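Local coordinates for ribosomal RNA processing protein 6 (Trypanosoma brucei brucei, PDB 4NLC), which probably degrades and trims RNA from the 3' end as a 3'-5' exoribonuclease of the RRP6 family, with a role in ribosomal RNA processing, at residues A[88-93]-A[114-119]. The protein carries 1 engineered substitution. Numbering follows the deposited sequence.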
# COMPACT_ATOMS: atom_id res chain seq x y z
N LEU A 88 3.26 -22.64 6.11
CA LEU A 88 3.53 -23.70 5.13
C LEU A 88 2.68 -24.96 5.36
O LEU A 88 2.62 -25.78 4.46
CB LEU A 88 5.02 -24.06 5.03
CG LEU A 88 5.99 -23.00 4.42
CD1 LEU A 88 7.46 -23.38 4.68
CD2 LEU A 88 5.74 -22.76 2.92
N ASN A 89 2.03 -25.12 6.53
CA ASN A 89 1.16 -26.26 6.82
C ASN A 89 -0.34 -25.95 6.59
O ASN A 89 -1.20 -26.78 6.89
CB ASN A 89 1.38 -26.77 8.25
CG ASN A 89 2.59 -27.66 8.41
OD1 ASN A 89 2.90 -28.50 7.56
ND2 ASN A 89 3.28 -27.50 9.52
N GLU A 90 -0.65 -24.74 6.05
CA GLU A 90 -2.02 -24.29 5.76
C GLU A 90 -2.33 -24.37 4.26
O GLU A 90 -1.42 -24.32 3.44
CB GLU A 90 -2.22 -22.85 6.25
CG GLU A 90 -1.83 -22.61 7.71
CD GLU A 90 -2.64 -23.35 8.77
OE1 GLU A 90 -2.07 -23.63 9.85
OE2 GLU A 90 -3.83 -23.65 8.53
N THR A 91 -3.60 -24.52 3.91
CA THR A 91 -4.03 -24.56 2.50
C THR A 91 -4.62 -23.20 2.08
O THR A 91 -4.82 -22.94 0.89
CB THR A 91 -5.00 -25.73 2.26
OG1 THR A 91 -6.08 -25.63 3.18
CG2 THR A 91 -4.32 -27.10 2.38
N GLU A 92 -4.92 -22.35 3.06
CA GLU A 92 -5.43 -21.00 2.87
C GLU A 92 -5.14 -20.12 4.08
O GLU A 92 -5.29 -20.55 5.22
CB GLU A 92 -6.91 -20.94 2.45
CG GLU A 92 -7.93 -21.34 3.50
CD GLU A 92 -8.15 -22.82 3.68
OE1 GLU A 92 -7.99 -23.58 2.69
OE2 GLU A 92 -8.45 -23.23 4.82
N ILE A 93 -4.69 -18.88 3.80
CA ILE A 93 -4.36 -17.89 4.83
C ILE A 93 -4.97 -16.59 4.42
O ILE A 93 -5.11 -16.36 3.21
CB ILE A 93 -2.82 -17.75 5.09
CG1 ILE A 93 -2.09 -17.04 3.90
CG2 ILE A 93 -2.16 -19.10 5.47
CD1 ILE A 93 -0.56 -16.78 4.10
N ILE A 114 -1.85 -11.57 9.43
CA ILE A 114 -2.10 -12.90 8.86
C ILE A 114 -2.99 -13.68 9.79
O ILE A 114 -2.66 -13.82 10.96
CB ILE A 114 -0.79 -13.70 8.54
CG1 ILE A 114 0.12 -12.98 7.50
CG2 ILE A 114 -1.12 -15.11 8.03
CD1 ILE A 114 1.57 -12.93 7.90
N SER A 115 -4.05 -14.29 9.26
CA SER A 115 -4.85 -15.20 10.05
C SER A 115 -4.86 -16.57 9.39
O SER A 115 -4.94 -16.67 8.16
CB SER A 115 -6.29 -14.72 10.20
OG SER A 115 -6.44 -13.59 11.04
N THR A 116 -4.82 -17.61 10.22
CA THR A 116 -4.99 -19.00 9.82
C THR A 116 -6.29 -19.43 10.47
O THR A 116 -6.85 -18.68 11.26
CB THR A 116 -3.78 -19.92 10.22
OG1 THR A 116 -3.81 -20.22 11.62
CG2 THR A 116 -2.43 -19.36 9.82
N ARG A 117 -6.76 -20.65 10.17
CA ARG A 117 -7.96 -21.20 10.79
C ARG A 117 -7.83 -21.32 12.31
O ARG A 117 -8.85 -21.40 12.99
CB ARG A 117 -8.27 -22.61 10.21
CG ARG A 117 -8.52 -22.63 8.70
CD ARG A 117 -9.67 -21.72 8.26
NE ARG A 117 -9.92 -21.94 6.85
CZ ARG A 117 -11.04 -21.62 6.22
NH1 ARG A 117 -12.03 -21.01 6.86
NH2 ARG A 117 -11.19 -21.92 4.94
N THR A 118 -6.60 -21.37 12.85
CA THR A 118 -6.40 -21.62 14.29
C THR A 118 -5.81 -20.46 15.09
O THR A 118 -5.79 -20.51 16.32
CB THR A 118 -5.53 -22.89 14.48
OG1 THR A 118 -4.39 -22.86 13.60
CG2 THR A 118 -6.33 -24.16 14.29
N GLN A 119 -5.31 -19.42 14.40
CA GLN A 119 -4.68 -18.30 15.08
C GLN A 119 -4.42 -17.10 14.19
O GLN A 119 -4.49 -17.20 12.96
CB GLN A 119 -3.36 -18.76 15.75
CG GLN A 119 -2.34 -19.28 14.77
CD GLN A 119 -1.14 -19.86 15.46
OE1 GLN A 119 -0.66 -20.94 15.11
NE2 GLN A 119 -0.57 -19.12 16.40
O HOH W 1 -1.95 -21.91 12.59
O HOH W 2 -5.42 -21.57 7.68
O HOH W 3 -4.95 -23.91 11.02
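Arg-117 reaches across to Glu-92 in a salt bridge made by one carboxylate oxygen. The arginine chain can be followed outward from CB. CG lies anti to the carbonyl carbon (chi1 -60°), and the chain bends at chi2. CG and CD both pass close to Glu-92 OE2. Arg-117 NE then donates to Glu-92 OE2 at 2.8 Å. This oxygen lies almost in the guanidinium plane, at its edge, and the N-H meets it on the anti side of the carboxylate, tilted 23° out of its plane. Arg-117 CZ lies 3.4 Å from Glu-92 OE2. NH1 is hydrogen-bonded outside the two segments. Arg-117 NH2 adds a weak bond to Glu-92 OE2 at 3.0 Å and makes a salt bridge to Asp-231. The two flat groups are 77° apart, so they are not coplanar, and both nitrogens share OE2. Glu-92 OE1 is held separately, by Thr-91 OG1 and Gln-54 NE2.

Strands 92-100 and 108-115 form an antiparallel beta hairpin in the mixed sheet of the 3'-5' exonuclease domain, a member of the RNase H clan. The contact sits at the open end of this hairpin, where strand 92-100 begins and strand 108-115 runs out. Ile-93 CA lies 3.6 Å from Ser-115 O in a CA-H...O contact. On the side facing helix 77-87, Ile-93 CD1 approaches Ile-114 CG2 at 4.3 Å.

Just before strand 92-100, Glu-90 crosses Thr-116 at about a right angle. Glu-90 CD lies 3.9 Å from Thr-116 CB. The Glu-90 carboxylate reaches polar groups of 114-119 through water. One water links Glu-90 OE1 to the hydroxyls of Thr-116 and Thr-118 and to Gln-119 OE1. Another joins Glu-90 OE2 to Thr-118 OG1. Thr-116 OG1 also accepts from Thr-118 N at 3.3 Å, which closes an ST turn.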